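Side-chain contacts in 4-carboxymuconolactone decarboxylase (Sinorhizobium meliloti, PDB 4G9Q), which is of unproven function but probably acts as a carboxymuconolactone decarboxylase-like enzyme, perhaps with peroxiredoxin activity: residues I110-T115 with R201-V206; L117-G122 with R190-R195; Q99-E102 with K106-E109; R74-V79 with I241-F246. All blocks are in the same frame, centred on the assembly; numbering follows the deposited sequence.

Contact 1. Residues I110-T115 with R201-V206; sequences ISETIT and RDRSLV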
loop_
_atom_site.group_PDB
_atom_site.type_symbol
_atom_site.label_atom_id
_atom_site.label_comp_id
_atom_site.label_asym_id
_atom_site.label_seq_id
_atom_site.Cartn_x
_atom_site.Cartn_y
_atom_site.Cartn_z
ATOM N N ILE A 110 -6.244 19.927 -10.742
ATOM C CA ILE A 110 -5.134 19.187 -10.136
ATOM C C ILE A 110 -5.028 19.574 -8.663
ATOM O O ILE A 110 -4.936 18.710 -7.791
ATOM C CB ILE A 110 -3.791 19.441 -10.880
ATOM C CG1 ILE A 110 -3.901 18.938 -12.324
ATOM C CG2 ILE A 110 -2.613 18.791 -10.132
ATOM C CD1 ILE A 110 -2.646 19.119 -13.168
ATOM N N SER A 111 -5.063 20.880 -8.404
ATOM C CA SER A 111 -5.060 21.424 -7.050
ATOM C C SER A 111 -6.149 20.779 -6.193
ATOM O O SER A 111 -5.890 20.325 -5.061
ATOM C CB SER A 111 -5.253 22.947 -7.111
ATOM O OG SER A 111 -5.198 23.520 -5.823
ATOM N N GLU A 112 -7.363 20.720 -6.737
ATOM C CA GLU A 112 -8.501 20.171 -5.996
ATOM C C GLU A 112 -8.412 18.657 -5.816
ATOM O O GLU A 112 -8.860 18.128 -4.799
ATOM C CB GLU A 112 -9.825 20.578 -6.654
ATOM C CG GLU A 112 -11.073 20.254 -5.824
ATOM C CD GLU A 112 -11.156 21.026 -4.513
ATOM O OE1 GLU A 112 -10.337 21.952 -4.287
ATOM O OE2 GLU A 112 -12.049 20.706 -3.703
ATOM N N THR A 113 -7.816 17.963 -6.787
ATOM C CA THR A 113 -7.638 16.511 -6.676
ATOM C C THR A 113 -6.755 16.171 -5.475
ATOM O O THR A 113 -7.053 15.246 -4.710
ATOM C CB THR A 113 -7.059 15.916 -7.975
ATOM O OG1 THR A 113 -8.004 16.120 -9.029
ATOM C CG2 THR A 113 -6.794 14.413 -7.827
ATOM N N ILE A 114 -5.683 16.936 -5.316
ATOM C CA ILE A 114 -4.772 16.786 -4.182
ATOM C C ILE A 114 -5.518 16.985 -2.852
ATOM O O ILE A 114 -5.411 16.159 -1.948
ATOM C CB ILE A 114 -3.546 17.717 -4.335
ATOM C CG1 ILE A 114 -2.728 17.255 -5.550
ATOM C CG2 ILE A 114 -2.688 17.718 -3.063
ATOM C CD1 ILE A 114 -1.742 18.274 -6.093
ATOM N N THR A 115 -6.299 18.059 -2.753
ATOM C CA THR A 115 -7.057 18.330 -1.532
ATOM C C THR A 115 -8.087 17.242 -1.244
ATOM O O THR A 115 -8.240 16.805 -0.097
ATOM C CB THR A 115 -7.723 19.709 -1.598
ATOM O OG1 THR A 115 -6.697 20.701 -1.718
ATOM C CG2 THR A 115 -8.553 19.984 -0.350
ATOM N N ARG A 201 -19.035 15.123 -11.181
ATOM C CA ARG A 201 -18.617 13.987 -12.007
ATOM C C ARG A 201 -17.123 13.697 -11.871
ATOM O O ARG A 201 -16.714 12.540 -11.731
ATOM C CB ARG A 201 -18.953 14.251 -13.473
ATOM C CG ARG A 201 -18.508 13.146 -14.414
ATOM C CD ARG A 201 -17.998 13.760 -15.695
ATOM N NE ARG A 201 -17.607 12.769 -16.693
ATOM C CZ ARG A 201 -16.361 12.568 -17.113
ATOM N NH1 ARG A 201 -15.353 13.278 -16.619
ATOM N NH2 ARG A 201 -16.125 11.655 -18.046
ATOM N N ASP A 202 -16.318 14.757 -11.923
ATOM C CA ASP A 202 -14.866 14.639 -11.851
ATOM C C ASP A 202 -14.380 14.293 -10.446
ATOM O O ASP A 202 -13.406 13.557 -10.292
ATOM C CB ASP A 202 -14.201 15.924 -12.344
ATOM C CG ASP A 202 -14.482 16.197 -13.810
ATOM O OD1 ASP A 202 -14.481 15.235 -14.604
ATOM O OD2 ASP A 202 -14.698 17.371 -14.173
ATOM N N ARG A 203 -15.051 14.825 -9.426
ATOM C CA ARG A 203 -14.714 14.477 -8.043
ATOM C C ARG A 203 -14.999 12.996 -7.783
ATOM O O ARG A 203 -14.213 12.310 -7.131
ATOM C CB ARG A 203 -15.460 15.367 -7.046
ATOM C CG ARG A 203 -14.889 15.310 -5.632
ATOM C CD ARG A 203 -15.618 16.260 -4.680
ATOM N NE ARG A 203 -15.439 17.668 -5.048
ATOM C CZ ARG A 203 -14.393 18.417 -4.699
ATOM N NH1 ARG A 203 -13.399 17.909 -3.974
ATOM N NH2 ARG A 203 -14.337 19.682 -5.090
ATOM N N SER A 204 -16.114 12.507 -8.316
ATOM C CA SER A 204 -16.444 11.087 -8.226
ATOM C C SER A 204 -15.445 10.245 -9.019
ATOM O O SER A 204 -15.043 9.170 -8.566
ATOM C CB SER A 204 -17.870 10.837 -8.713
ATOM O OG SER A 204 -18.811 11.316 -7.759
ATOM N N LEU A 205 -15.052 10.738 -10.195
ATOM C CA LEU A 205 -14.048 10.067 -11.025
ATOM C C LEU A 205 -12.732 9.862 -10.264
ATOM O O LEU A 205 -12.200 8.753 -10.225
ATOM C CB LEU A 205 -13.807 10.844 -12.327
ATOM C CG LEU A 205 -12.753 10.288 -13.292
ATOM C CD1 LEU A 205 -13.132 8.883 -13.752
ATOM C CD2 LEU A 205 -12.567 11.213 -14.486
ATOM N N VAL A 206 -12.211 10.927 -9.660
ATOM C CA VAL A 206 -10.957 10.811 -8.908
ATOM C C VAL A 206 -11.110 9.897 -7.685
ATOM O O VAL A 206 -10.185 9.159 -7.344
ATOM C CB VAL A 206 -10.325 12.189 -8.530
ATOM C CG1 VAL A 206 -9.865 12.941 -9.786
ATOM C CG2 VAL A 206 -11.264 13.045 -7.716
#
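T113 and V206 mark the closest backbone approach here, their CA atoms 7.0 Å apart; 110-115 lies within helix 107-120, and 201-206 forms the opening turns of helix 200-213. Two kinds of contact join them. Where the backbones are close, V206 CG1 reaches T113, 3.8 Å from OG1 and 3.9 Å from CG2. The hydroxyl is bonded to E109 O of its own helix, and the valine methyl packs beside it. Where the helices stand further apart, charge bridges the gap. R203 meets E112 end-on, with NH2 2.9 Å and NH1 3.1 Å from the same oxygen, E112 OE2. The NH2 bond is the straighter, at 153°. OE2 lies close to the guanidinium plane, yet the carboxylate stands almost perpendicular to that plane, 83° away, so this is a fork closing on one oxygen and not a paired, coplanar salt bridge. The arginine gets there by leaving CG anti to its backbone N and then bending at chi3 (-65°), which swings the guanidinium across to the neighbouring helix. R195 NE also binds OE2, and R203 NH2 also bonds R195 O. Three donors on one buried oxygen would probably favour the ionised carboxylate and hold its rotation. A148 and L198 lie against the E112 side chain, while the second subunit packs on S111, I114 and T115. Such a buried arginine–glutamate pair beside a small apolar contact fastens together helices from the two carboxymuconolactone decarboxylase family regions of this all-helical chain.

Contact 2. Residues L117-G122 with R190-R195; sequences LAYYSG and RDLWLR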
loop_
_atom_site.group_PDB
_atom_site.type_symbol
_atom_site.label_atom_id
_atom_site.label_comp_id
_atom_site.label_asym_id
_atom_site.label_seq_id
_atom_site.Cartn_x
_atom_site.Cartn_y
_atom_site.Cartn_z
ATOM N N LEU A 117 -7.990 14.124 -2.207
ATOM C CA LEU A 117 -7.333 12.878 -1.833
ATOM C C LEU A 117 -6.595 12.933 -0.497
ATOM O O LEU A 117 -6.239 11.886 0.038
ATOM C CB LEU A 117 -6.447 12.351 -2.969
ATOM C CG LEU A 117 -7.251 11.960 -4.221
ATOM C CD1 LEU A 117 -6.324 11.368 -5.259
ATOM C CD2 LEU A 117 -8.402 11.001 -3.900
ATOM N N ALA A 118 -6.396 14.133 0.057
ATOM C CA ALA A 118 -5.943 14.247 1.451
ATOM C C ALA A 118 -6.936 13.520 2.357
ATOM O O ALA A 118 -6.548 12.797 3.282
ATOM C CB ALA A 118 -5.814 15.705 1.863
ATOM N N TYR A 119 -8.223 13.690 2.058
ATOM C CA TYR A 119 -9.278 13.047 2.831
ATOM C C TYR A 119 -9.475 11.583 2.453
ATOM O O TYR A 119 -9.676 10.746 3.325
ATOM C CB TYR A 119 -10.595 13.801 2.668
ATOM C CG TYR A 119 -10.575 15.172 3.294
ATOM C CD1 TYR A 119 -10.932 15.355 4.633
ATOM C CD2 TYR A 119 -10.202 16.288 2.547
ATOM C CE1 TYR A 119 -10.918 16.632 5.212
ATOM C CE2 TYR A 119 -10.178 17.558 3.116
ATOM C CZ TYR A 119 -10.533 17.722 4.441
ATOM O OH TYR A 119 -10.514 18.980 4.988
ATOM N N TYR A 120 -9.417 11.274 1.158
ATOM C CA TYR A 120 -9.753 9.921 0.697
ATOM C C TYR A 120 -8.591 8.941 0.635
ATOM O O TYR A 120 -8.796 7.727 0.793
ATOM C CB TYR A 120 -10.568 9.956 -0.607
ATOM C CG TYR A 120 -12.027 10.199 -0.321
ATOM C CD1 TYR A 120 -12.885 9.134 -0.053
ATOM C CD2 TYR A 120 -12.543 11.496 -0.257
ATOM C CE1 TYR A 120 -14.221 9.345 0.242
ATOM C CE2 TYR A 120 -13.888 11.717 0.034
ATOM C CZ TYR A 120 -14.719 10.639 0.282
ATOM O OH TYR A 120 -16.046 10.835 0.576
ATOM N N SER A 121 -7.384 9.452 0.409
ATOM C CA SER A 121 -6.188 8.610 0.390
ATOM C C SER A 121 -5.370 8.781 1.666
ATOM O O SER A 121 -4.694 7.848 2.109
ATOM C CB SER A 121 -5.334 8.893 -0.844
ATOM O OG SER A 121 -6.061 8.617 -2.033
ATOM N N GLY A 122 -5.442 9.961 2.267
ATOM C CA GLY A 122 -4.709 10.225 3.507
ATOM C C GLY A 122 -3.821 11.442 3.371
ATOM O O GLY A 122 -3.327 11.740 2.282
ATOM N N ARG A 190 -20.947 17.962 3.623
ATOM C CA ARG A 190 -21.431 19.345 3.674
ATOM C C ARG A 190 -20.353 20.385 3.359
ATOM O O ARG A 190 -20.579 21.592 3.525
ATOM C CB ARG A 190 -22.114 19.637 5.016
ATOM C CG ARG A 190 -23.461 18.950 5.157
ATOM C CD ARG A 190 -24.222 19.424 6.386
ATOM N NE ARG A 190 -25.615 19.721 6.048
ATOM C CZ ARG A 190 -26.073 20.931 5.738
ATOM N NH1 ARG A 190 -25.260 21.983 5.737
ATOM N NH2 ARG A 190 -27.351 21.096 5.436
ATOM N N ASP A 191 -19.190 19.922 2.897
ATOM C CA ASP A 191 -18.120 20.828 2.467
ATOM C C ASP A 191 -17.352 20.299 1.260
ATOM O O ASP A 191 -17.580 20.758 0.142
ATOM C CB ASP A 191 -17.158 21.184 3.617
ATOM C CG ASP A 191 -16.016 22.092 3.166
ATOM O OD1 ASP A 191 -16.185 22.817 2.161
ATOM O OD2 ASP A 191 -14.941 22.085 3.809
ATOM N N LEU A 192 -16.454 19.331 1.481
ATOM C CA LEU A 192 -15.586 18.819 0.416
ATOM C C LEU A 192 -16.339 18.503 -0.884
ATOM O O LEU A 192 -15.926 18.943 -1.963
ATOM C CB LEU A 192 -14.784 17.591 0.901
ATOM C CG LEU A 192 -13.731 17.001 -0.056
ATOM C CD1 LEU A 192 -12.585 17.970 -0.309
ATOM C CD2 LEU A 192 -13.205 15.675 0.492
ATOM N N TRP A 193 -17.448 17.772 -0.771
ATOM C CA TRP A 193 -18.211 17.317 -1.936
ATOM C C TRP A 193 -18.979 18.436 -2.631
ATOM O O TRP A 193 -19.407 18.277 -3.773
ATOM C CB TRP A 193 -19.141 16.152 -1.564
ATOM C CG TRP A 193 -18.386 14.860 -1.512
ATOM C CD1 TRP A 193 -17.893 14.240 -0.405
ATOM C CD2 TRP A 193 -18.005 14.056 -2.630
ATOM N NE1 TRP A 193 -17.233 13.083 -0.763
ATOM C CE2 TRP A 193 -17.285 12.948 -2.124
ATOM C CE3 TRP A 193 -18.215 14.153 -4.012
ATOM C CZ2 TRP A 193 -16.767 11.945 -2.956
ATOM C CZ3 TRP A 193 -17.697 13.153 -4.840
ATOM C CH2 TRP A 193 -16.984 12.065 -4.302
ATOM N N LEU A 194 -19.121 19.567 -1.944
ATOM C CA LEU A 194 -19.791 20.743 -2.505
ATOM C C LEU A 194 -18.816 21.805 -3.020
ATOM O O LEU A 194 -19.233 22.832 -3.571
ATOM C CB LEU A 194 -20.732 21.351 -1.457
ATOM C CG LEU A 194 -21.728 20.376 -0.821
ATOM C CD1 LEU A 194 -22.545 21.086 0.254
ATOM C CD2 LEU A 194 -22.635 19.718 -1.875
ATOM N N ARG A 195 -17.517 21.566 -2.853
ATOM C CA ARG A 195 -16.516 22.490 -3.371
ATOM C C ARG A 195 -16.555 22.498 -4.904
ATOM O O ARG A 195 -16.547 21.439 -5.529
ATOM C CB ARG A 195 -15.128 22.138 -2.831
ATOM C CG ARG A 195 -14.936 22.511 -1.353
ATOM C CD ARG A 195 -13.609 21.966 -0.806
ATOM N NE ARG A 195 -12.468 22.444 -1.589
ATOM C CZ ARG A 195 -11.842 23.603 -1.396
ATOM N NH1 ARG A 195 -12.216 24.428 -0.421
ATOM N NH2 ARG A 195 -10.829 23.934 -2.181
#
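Y120 and W193 meet rim to rim, with the indole turned to aim its N-H at the phenol oxygen. W193 NE1 donates to Y120 OH over 2.9 Å at 160°, and the oxygen lies in the indole plane. The rings are nearly perpendicular, 82° between planes, and neither covers the other's face; the benzo part of the indole still comes alongside the phenol end, with W193 CZ2 4.0 Å from Y120 CZ. L192 touches both tyrosines with one methyl, CD2. Its CG is anti to the backbone N (chi1 -175°), which carries CD2 out to Y119 CD2 at 3.7 Å and to the edge of the Y120 ring, 4.0 Å from CE2. The leucine runs past both tyrosines in the opposite sense to their own side chains. A phenylalanine in place of Y120 could still pack on L192, but it would probably leave the buried indole N-H of W193 without its acceptor. Helix 107-120 stops just after Y120, and G122 follows with a positive phi that suits glycine, while L192 to R195 form a type I beta turn. The contact joins the C-terminal end of helix 107-120 to this turn, one from each family region of the all-alpha fold. H116 joins the aromatic cluster, stacked on Y120 and edge-to-face with W193; H223 meets both rings, and K226 makes a cation-pi contact with the indole. Y119 also belongs to the trimer interface, its OH bonded to R60 of the second subunit and its ring edge-to-face with Y56 of that subunit.

Contact 3. Residues Q99-E102 with K106-E109; sequences QALE and KPSE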
loop_
_atom_site.group_PDB
_atom_site.type_symbol
_atom_site.label_atom_id
_atom_site.label_comp_id
_atom_site.label_asym_id
_atom_site.label_seq_id
_atom_site.Cartn_x
_atom_site.Cartn_y
_atom_site.Cartn_z
ATOM N N GLN A 99 1.692 16.322 -18.166
ATOM C CA GLN A 99 0.874 15.713 -19.212
ATOM C C GLN A 99 -0.599 16.048 -19.029
ATOM O O GLN A 99 -1.304 16.296 -20.006
ATOM C CB GLN A 99 1.061 14.197 -19.246
ATOM C CG GLN A 99 2.343 13.731 -19.922
ATOM C CD GLN A 99 2.415 14.099 -21.396
ATOM O OE1 GLN A 99 1.493 13.827 -22.170
ATOM N NE2 GLN A 99 3.521 14.719 -21.791
ATOM N N ALA A 100 -1.064 16.058 -17.779
ATOM C CA ALA A 100 -2.461 16.394 -17.495
ATOM C C ALA A 100 -2.796 17.808 -17.971
ATOM O O ALA A 100 -3.830 18.033 -18.605
ATOM C CB ALA A 100 -2.758 16.244 -16.009
ATOM N N LEU A 101 -1.905 18.749 -17.670
ATOM C CA LEU A 101 -2.063 20.137 -18.107
ATOM C C LEU A 101 -2.099 20.234 -19.633
ATOM O O LEU A 101 -2.945 20.933 -20.198
ATOM C CB LEU A 101 -0.946 21.008 -17.525
ATOM C CG LEU A 101 -0.934 21.172 -16.000
ATOM C CD1 LEU A 101 0.376 21.779 -15.541
ATOM C CD2 LEU A 101 -2.114 22.024 -15.533
ATOM N N GLU A 102 -1.196 19.509 -20.292
ATOM C CA GLU A 102 -1.184 19.421 -21.758
ATOM C C GLU A 102 -2.502 18.837 -22.292
ATOM O O GLU A 102 -3.012 19.276 -23.329
ATOM C CB GLU A 102 0.014 18.587 -22.226
ATOM C CG GLU A 102 0.329 18.692 -23.720
ATOM C CD GLU A 102 0.902 20.047 -24.131
ATOM O OE1 GLU A 102 1.390 20.806 -23.261
ATOM O OE2 GLU A 102 0.866 20.349 -25.344
ATOM N N LYS A 106 -7.276 21.470 -15.847
ATOM C CA LYS A 106 -6.946 22.794 -15.324
ATOM C C LYS A 106 -6.046 22.682 -14.096
ATOM O O LYS A 106 -6.177 21.728 -13.324
ATOM C CB LYS A 106 -8.219 23.548 -14.940
ATOM C CG LYS A 106 -9.166 23.837 -16.095
ATOM C CD LYS A 106 -10.423 24.507 -15.562
ATOM C CE LYS A 106 -11.455 24.733 -16.650
ATOM N NZ LYS A 106 -12.644 25.421 -16.070
ATOM N N PRO A 107 -5.139 23.660 -13.897
ATOM C CA PRO A 107 -4.362 23.687 -12.656
ATOM C C PRO A 107 -5.251 23.573 -11.412
ATOM O O PRO A 107 -4.897 22.868 -10.460
ATOM C CB PRO A 107 -3.694 25.061 -12.700
ATOM C CG PRO A 107 -3.511 25.327 -14.160
ATOM C CD PRO A 107 -4.703 24.713 -14.840
ATOM N N SER A 108 -6.405 24.238 -11.440
ATOM C CA SER A 108 -7.329 24.235 -10.301
ATOM C C SER A 108 -7.898 22.840 -10.034
ATOM O O SER A 108 -8.182 22.490 -8.886
ATOM C CB SER A 108 -8.458 25.249 -10.515
ATOM O OG SER A 108 -9.221 24.940 -11.666
ATOM N N GLU A 109 -8.051 22.049 -11.094
ATOM C CA GLU A 109 -8.556 20.675 -10.974
ATOM C C GLU A 109 -7.506 19.737 -10.361
ATOM O O GLU A 109 -7.836 18.875 -9.541
ATOM C CB GLU A 109 -9.052 20.170 -12.327
ATOM C CG GLU A 109 -10.358 20.848 -12.765
ATOM C CD GLU A 109 -10.747 20.527 -14.193
ATOM O OE1 GLU A 109 -9.844 20.363 -15.038
ATOM O OE2 GLU A 109 -11.965 20.449 -14.472
#
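The short connection between two successive helices, 93-102 and 107-120, with three linking residues before K106, is closed by L101 leaning on P107. The backbones come nearest at L101 and K106, whose CA atoms are 6.2 Å apart. L101 does the reaching with one methyl: CD2 sits 3.8 Å from P107 CD and equally close to P107 CG, so it lies over one face of the pyrrolidine ring, nearest its N, CD and CG atoms. The same methyl also lies 4.2 Å from K106 C, and therefore covers the peptide that leads into the second helix. Having CG beside the backbone N and anti to the carbonyl carbon (chi1 -65°) is what sends the branch across, and the leucine meets the proline at about a right angle. The start of helix 107-120 is organised in a familiar way. K106 is the N-cap and P107 the first helical residue, a position that tolerates proline well, since an N-H there has no partner within the helix. E109, two residues further on, folds back so that OE1 takes K106 N at 2.9 Å and 168°, the donor coming to the anti side of that oxygen and 25° from the carboxylate plane. This is one half of a capping box; the other half would need an acceptor on the N-cap side chain, which a lysine lacks. E109 OE2 has a different task, a salt bridge to R74 on helix 73-86. L101 is backed by I110 and R140.

Contact 4. Residues R74-V79 with I241-F246; sequences RDRSLV and ITHLAF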
loop_
_atom_site.group_PDB
_atom_site.type_symbol
_atom_site.label_atom_id
_atom_site.label_comp_id
_atom_site.label_asym_id
_atom_site.label_seq_id
_atom_site.Cartn_x
_atom_site.Cartn_y
_atom_site.Cartn_z
ATOM N N ARG A 74 -7.985 13.770 -21.300
ATOM C CA ARG A 74 -8.205 14.611 -20.125
ATOM C C ARG A 74 -8.649 13.763 -18.929
ATOM O O ARG A 74 -8.077 13.869 -17.838
ATOM C CB ARG A 74 -9.226 15.713 -20.442
ATOM C CG ARG A 74 -9.511 16.702 -19.300
ATOM C CD ARG A 74 -10.622 16.200 -18.398
ATOM N NE ARG A 74 -11.153 17.239 -17.512
ATOM C CZ ARG A 74 -12.218 17.076 -16.735
ATOM N NH1 ARG A 74 -12.869 15.918 -16.726
ATOM N NH2 ARG A 74 -12.638 18.073 -15.967
ATOM N N ASP A 75 -9.659 12.920 -19.141
ATOM C CA ASP A 75 -10.174 12.067 -18.070
ATOM C C ASP A 75 -9.143 11.027 -17.655
ATOM O O ASP A 75 -9.005 10.739 -16.470
ATOM C CB ASP A 75 -11.471 11.371 -18.482
ATOM C CG ASP A 75 -12.662 12.312 -18.521
ATOM O OD1 ASP A 75 -12.658 13.335 -17.807
ATOM O OD2 ASP A 75 -13.616 12.023 -19.274
ATOM N N ARG A 76 -8.424 10.469 -18.628
ATOM C CA ARG A 76 -7.347 9.518 -18.318
ATOM C C ARG A 76 -6.257 10.159 -17.457
ATOM O O ARG A 76 -5.707 9.516 -16.559
ATOM C CB ARG A 76 -6.751 8.908 -19.590
ATOM C CG ARG A 76 -7.643 7.859 -20.211
ATOM C CD ARG A 76 -7.046 7.253 -21.478
ATOM N NE ARG A 76 -8.104 6.538 -22.187
ATOM C CZ ARG A 76 -8.446 5.274 -21.954
ATOM N NH1 ARG A 76 -7.792 4.549 -21.048
ATOM N NH2 ARG A 76 -9.441 4.730 -22.639
ATOM N N SER A 77 -5.955 11.427 -17.722
ATOM C CA SER A 77 -4.988 12.155 -16.902
ATOM C C SER A 77 -5.457 12.296 -15.449
ATOM O O SER A 77 -4.669 12.090 -14.525
ATOM C CB SER A 77 -4.668 13.522 -17.512
ATOM O OG SER A 77 -3.809 13.394 -18.636
ATOM N N LEU A 78 -6.733 12.627 -15.248
ATOM C CA LEU A 78 -7.297 12.703 -13.897
ATOM C C LEU A 78 -7.234 11.359 -13.175
ATOM O O LEU A 78 -6.865 11.294 -12.002
ATOM C CB LEU A 78 -8.740 13.215 -13.926
ATOM C CG LEU A 78 -8.924 14.729 -14.059
ATOM C CD1 LEU A 78 -10.390 15.030 -14.332
ATOM C CD2 LEU A 78 -8.434 15.465 -12.811
ATOM N N VAL A 79 -7.593 10.292 -13.887
ATOM C CA VAL A 79 -7.544 8.931 -13.345
ATOM C C VAL A 79 -6.115 8.540 -12.956
ATOM O O VAL A 79 -5.885 7.944 -11.895
ATOM C CB VAL A 79 -8.123 7.918 -14.359
ATOM C CG1 VAL A 79 -7.829 6.478 -13.946
ATOM C CG2 VAL A 79 -9.633 8.128 -14.507
ATOM N N ILE A 241 -11.559 1.391 -15.033
ATOM C CA ILE A 241 -11.074 0.126 -14.487
ATOM C C ILE A 241 -9.971 -0.451 -15.376
ATOM O O ILE A 241 -8.953 -0.930 -14.877
ATOM C CB ILE A 241 -12.225 -0.887 -14.297
ATOM C CG1 ILE A 241 -13.236 -0.341 -13.279
ATOM C CG2 ILE A 241 -11.692 -2.249 -13.850
ATOM C CD1 ILE A 241 -14.531 -1.139 -13.177
ATOM N N THR A 242 -10.178 -0.391 -16.689
ATOM C CA THR A 242 -9.208 -0.922 -17.652
ATOM C C THR A 242 -7.875 -0.163 -17.601
ATOM O O THR A 242 -6.797 -0.769 -17.573
ATOM C CB THR A 242 -9.807 -0.926 -19.071
ATOM O OG1 THR A 242 -11.031 -1.669 -19.053
ATOM C CG2 THR A 242 -8.842 -1.558 -20.080
ATOM N N HIS A 243 -7.956 1.166 -17.561
ATOM C CA HIS A 243 -6.779 2.021 -17.451
ATOM C C HIS A 243 -5.986 1.690 -16.179
ATOM O O HIS A 243 -4.754 1.592 -16.200
ATOM C CB HIS A 243 -7.224 3.488 -17.459
ATOM C CG HIS A 243 -6.108 4.465 -17.634
ATOM N ND1 HIS A 243 -5.623 4.827 -18.874
ATOM C CD2 HIS A 243 -5.399 5.180 -16.728
ATOM C CE1 HIS A 243 -4.657 5.717 -18.722
ATOM N NE2 HIS A 243 -4.497 5.941 -17.429
ATOM N N LEU A 244 -6.714 1.479 -15.087
ATOM C CA LEU A 244 -6.108 1.219 -13.788
ATOM C C LEU A 244 -5.486 -0.169 -13.650
ATOM O O LEU A 244 -4.667 -0.384 -12.758
ATOM C CB LEU A 244 -7.122 1.467 -12.670
ATOM C CG LEU A 244 -7.484 2.941 -12.470
ATOM C CD1 LEU A 244 -8.605 3.070 -11.445
ATOM C CD2 LEU A 244 -6.260 3.751 -12.050
ATOM N N ALA A 245 -5.861 -1.109 -14.516
ATOM C CA ALA A 245 -5.170 -2.408 -14.547
ATOM C C ALA A 245 -3.675 -2.202 -14.778
ATOM O O ALA A 245 -2.837 -2.901 -14.200
ATOM C CB ALA A 245 -5.751 -3.306 -15.624
ATOM N N PHE A 246 -3.348 -1.221 -15.612
ATOM C CA PHE A 246 -1.957 -0.931 -15.945
ATOM C C PHE A 246 -1.258 -0.128 -14.864
ATOM O O PHE A 246 -0.132 -0.449 -14.483
ATOM C CB PHE A 246 -1.865 -0.246 -17.313
ATOM C CG PHE A 246 -2.381 -1.100 -18.433
ATOM C CD1 PHE A 246 -1.502 -1.864 -19.204
ATOM C CD2 PHE A 246 -3.746 -1.185 -18.688
ATOM C CE1 PHE A 246 -1.976 -2.676 -20.224
ATOM C CE2 PHE A 246 -4.230 -2.001 -19.704
ATOM C CZ PHE A 246 -3.340 -2.751 -20.473
#
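R76 faces H243 and V79 faces L244 where helix 73-86 and helix 234-248 cross at -51°, their local axes 10.6 Å apart at closest approach. The polar half of the contact is one bond: R76 NH1 donates to H243 ND1 at 3.1 Å and 149°. ND1 lies in the guanidinium plane, whereas NH1 comes in tilted from the imidazole plane. H243 presents its ring by holding CG anti to the backbone N (chi1 -168°), and R76 crosses it obliquely, its CB, CG and CD touching the ND1/CE1 side of the ring, with CB 3.9 Å from H243 CE1. At the other end of the ring, NE2 is bonded to T80 OG1, so the imidazole is fixed from both nitrogens. This crossing joins the two family regions of the chain, the first supplying R76 and V79, the second H243 and L244. V79 turns CG1 to both neighbours, 3.9 Å from H243 CD2 and 3.7 Å from L244 CD2. With alanine in place of H243, R76 NH1 would probably lose this acceptor and a gap would be likely to open beside V79 CG1. The rest of the R76 guanidinium is anchored elsewhere: NE binds L71 O, while NH2 donates to R68 O and forms a salt bridge with E239. F246 meets Y183 of the third subunit edge-to-face, and L180 of that subunit packs on I241, T242 and A245.

Overall arrangement
Contacts 1 and 4 each join the two family regions, and both use an RDRSLV segment. These segments are cross-linked by a reciprocal pair of salt bridges, D202 OD1 to R74 NH1 and R201 NH2 to D75 OD2, both 2.8 Å. Contacts 1 and 2, with centres about 9 Å apart, share helix 107-120 and meet through R195. Contact 3 starts that same helix and ties it to contact 4, where E109 OE2 is 2.9 Å from R74 NH2. Contacts 2 and 4 do not touch; their centres are about 20 Å apart, and they face different subunits, contact 2 the second and contact 4 the third.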